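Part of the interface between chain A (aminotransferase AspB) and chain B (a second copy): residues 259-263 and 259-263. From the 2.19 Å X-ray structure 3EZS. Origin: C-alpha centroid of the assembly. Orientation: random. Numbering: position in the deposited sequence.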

ATOM      1  N   TYR A 259      -6.562  -8.189  -1.053  1.00 45.12           N
ATOM      2  CA  TYR A 259      -5.477  -8.530  -1.979  1.00 46.60           C
ATOM      3  C   TYR A 259      -4.336  -7.512  -2.142  1.00 45.93           C
ATOM      4  O   TYR A 259      -3.258  -7.865  -2.630  1.00 46.52           O
ATOM      5  CB  TYR A 259      -6.074  -8.704  -3.381  1.00 49.95           C
ATOM      6  CG  TYR A 259      -7.076  -9.816  -3.505  1.00 55.04           C
ATOM      7  CD1 TYR A 259      -6.663 -11.126  -3.773  1.00 58.11           C
ATOM      8  CD2 TYR A 259      -8.433  -9.568  -3.352  1.00 56.99           C
ATOM      9  CE1 TYR A 259      -7.584 -12.160  -3.888  1.00 64.58           C
ATOM     10  CE2 TYR A 259      -9.371 -10.589  -3.468  1.00 61.17           C
ATOM     11  CZ  TYR A 259      -8.947 -11.886  -3.740  1.00 65.78           C
ATOM     12  OH  TYR A 259      -9.881 -12.911  -3.842  1.00 63.92           O
ATOM     13  N   LEU A 260      -4.574  -6.266  -1.755  1.00 43.42           N
ATOM     14  CA  LEU A 260      -3.649  -5.182  -2.059  1.00 41.94           C
ATOM     15  C   LEU A 260      -2.402  -5.026  -1.190  1.00 41.78           C
ATOM     16  O   LEU A 260      -1.425  -4.452  -1.659  1.00 41.97           O
ATOM     17  CB  LEU A 260      -4.415  -3.860  -2.058  1.00 43.25           C
ATOM     18  CG  LEU A 260      -5.659  -3.765  -2.946  1.00 42.72           C
ATOM     19  CD1 LEU A 260      -6.348  -2.442  -2.660  1.00 39.11           C
ATOM     20  CD2 LEU A 260      -5.304  -3.905  -4.420  1.00 43.19           C
ATOM     21  N   GLY A 261      -2.435  -5.499   0.055  1.00 40.05           N
ATOM     22  CA  GLY A 261      -1.274  -5.405   0.941  1.00 40.62           C
ATOM     23  C   GLY A 261      -0.960  -4.016   1.480  1.00 40.08           C
ATOM     24  O   GLY A 261       0.218  -3.690   1.735  1.00 40.40           O
ATOM     25  N   TYR A 262      -1.995  -3.191   1.637  1.00 39.49           N
ATOM     26  CA  TYR A 262      -1.849  -1.862   2.239  1.00 41.21           C
ATOM     27  C   TYR A 262      -2.039  -1.970   3.761  1.00 42.99           C
ATOM     28  O   TYR A 262      -3.034  -1.479   4.310  1.00 44.94           O
ATOM     29  CB  TYR A 262      -2.870  -0.867   1.678  1.00 40.91           C
ATOM     30  CG  TYR A 262      -2.604  -0.343   0.281  1.00 42.39           C
ATOM     31  CD1 TYR A 262      -1.646   0.640   0.065  1.00 39.33           C
ATOM     32  CD2 TYR A 262      -3.359  -0.781  -0.811  1.00 42.83           C
ATOM     33  CE1 TYR A 262      -1.414   1.147  -1.197  1.00 38.95           C
ATOM     34  CE2 TYR A 262      -3.144  -0.265  -2.086  1.00 44.23           C
ATOM     35  CZ  TYR A 262      -2.165   0.705  -2.271  1.00 42.43           C
ATOM     36  OH  TYR A 262      -1.937   1.233  -3.534  1.00 44.20           O
ATOM     37  N   THR A 263      -1.075  -2.588   4.441  1.00 41.94           N
ATOM     38  CA  THR A 263      -1.175  -2.810   5.884  1.00 40.95           C
ATOM     39  C   THR A 263      -0.071  -2.079   6.650  1.00 41.82           C
ATOM     40  O   THR A 263       0.933  -1.638   6.083  1.00 40.27           O
ATOM     41  CB  THR A 263      -1.156  -4.301   6.203  1.00 39.58           C
ATOM     42  OG1 THR A 263       0.060  -4.846   5.720  1.00 42.81           O
ATOM     43  CG2 THR A 263      -2.341  -5.036   5.512  1.00 37.96           C
TER
ATOM     44  N   TYR B 259       2.800   6.637  -7.600  1.00 43.98           N
ATOM     45  CA  TYR B 259       1.331   6.809  -7.508  1.00 46.13           C
ATOM     46  C   TYR B 259       0.592   5.903  -6.506  1.00 45.26           C
ATOM     47  O   TYR B 259      -0.486   6.252  -6.024  1.00 43.87           O
ATOM     48  CB  TYR B 259       0.703   6.505  -8.869  1.00 49.41           C
ATOM     49  CG  TYR B 259       1.085   7.479  -9.953  1.00 54.36           C
ATOM     50  CD1 TYR B 259       0.379   8.663 -10.128  1.00 59.85           C
ATOM     51  CD2 TYR B 259       2.145   7.210 -10.809  1.00 61.88           C
ATOM     52  CE1 TYR B 259       0.726   9.569 -11.125  1.00 64.60           C
ATOM     53  CE2 TYR B 259       2.503   8.102 -11.810  1.00 64.88           C
ATOM     54  CZ  TYR B 259       1.790   9.281 -11.967  1.00 66.35           C
ATOM     55  OH  TYR B 259       2.153  10.170 -12.962  1.00 68.26           O
ATOM     56  N   LEU B 260       1.168   4.744  -6.203  1.00 43.24           N
ATOM     57  CA  LEU B 260       0.473   3.723  -5.417  1.00 42.18           C
ATOM     58  C   LEU B 260       0.253   3.965  -3.920  1.00 41.11           C
ATOM     59  O   LEU B 260      -0.691   3.414  -3.350  1.00 39.34           O
ATOM     60  CB  LEU B 260       1.161   2.378  -5.609  1.00 40.89           C
ATOM     61  CG  LEU B 260       1.214   1.793  -7.020  1.00 41.05           C
ATOM     62  CD1 LEU B 260       2.063   0.504  -7.015  1.00 30.55           C
ATOM     63  CD2 LEU B 260      -0.163   1.506  -7.528  1.00 46.93           C
ATOM     64  N   GLY B 261       1.135   4.733  -3.286  1.00 40.46           N
ATOM     65  CA  GLY B 261       1.016   5.050  -1.860  1.00 40.49           C
ATOM     66  C   GLY B 261       1.400   3.950  -0.871  1.00 39.79           C
ATOM     67  O   GLY B 261       0.923   3.949   0.256  1.00 39.66           O
ATOM     68  N   TYR B 262       2.254   3.021  -1.282  1.00 38.04           N
ATOM     69  CA  TYR B 262       2.732   1.967  -0.386  1.00 40.61           C
ATOM     70  C   TYR B 262       3.963   2.476   0.375  1.00 42.20           C
ATOM     71  O   TYR B 262       5.088   2.031   0.101  1.00 43.48           O
ATOM     72  CB  TYR B 262       3.134   0.713  -1.159  1.00 40.25           C
ATOM     73  CG  TYR B 262       2.004  -0.080  -1.747  1.00 43.77           C
ATOM     74  CD1 TYR B 262       1.230  -0.901  -0.939  1.00 45.76           C
ATOM     75  CD2 TYR B 262       1.758  -0.076  -3.108  1.00 43.81           C
ATOM     76  CE1 TYR B 262       0.228  -1.673  -1.458  1.00 46.59           C
ATOM     77  CE2 TYR B 262       0.739  -0.852  -3.651  1.00 43.48           C
ATOM     78  CZ  TYR B 262      -0.025  -1.650  -2.819  1.00 48.20           C
ATOM     79  OH  TYR B 262      -1.051  -2.430  -3.322  1.00 42.37           O
ATOM     80  N   THR B 263       3.739   3.387   1.329  1.00 41.28           N
ATOM     81  CA  THR B 263       4.819   4.009   2.084  1.00 40.10           C
ATOM     82  C   THR B 263       4.747   3.640   3.563  1.00 42.58           C
ATOM     83  O   THR B 263       3.709   3.171   4.055  1.00 40.43           O
ATOM     84  CB  THR B 263       4.850   5.522   1.871  1.00 38.81           C
ATOM     85  OG1 THR B 263       3.599   6.077   2.250  1.00 37.51           O
ATOM     86  CG2 THR B 263       5.121   5.870   0.394  1.00 37.42           C
TER

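Identical chains that meet around a twofold-like arrangement often place a residue against its own copy, and the contact between these two stretches of aminotransferase AspB is a compact example. Tyr A262 and Tyr B262 account for most of the 232 Å² buried. Their rings form an offset stack, with planes only 4° from parallel and centroids 3.8 Å apart; Tyr A262 CZ lies 3.2 Å from Tyr B262 CZ, a very close approach. In each tyrosine the CA-to-CB bond points sideways to the other stretch, yet the end of the side chain comes nearer, with chi1 in the m well on both sides.

Stacking uses one face of each ring, and the hydroxyl acts at the edge. Tyr A262 OH donates a hydrogen bond to Leu B260 O at 2.5 Å, and Tyr B262 OH donates the reciprocal bond to Leu A260 O at 2.6 Å. Both bonds are short, and each carbonyl lies near the plane of the ring it serves, so the hydrogen bond lies at the ring edge while the face meets the other ring.

The glycine carbonyls also lie at the ring edges: Gly B261 O is 3.9 Å from Tyr A262 CE1, and Gly A261 O is 3.8 Å from Tyr B262 CE1. Both glycines have positive phi, a conformation that by itself favours glycine.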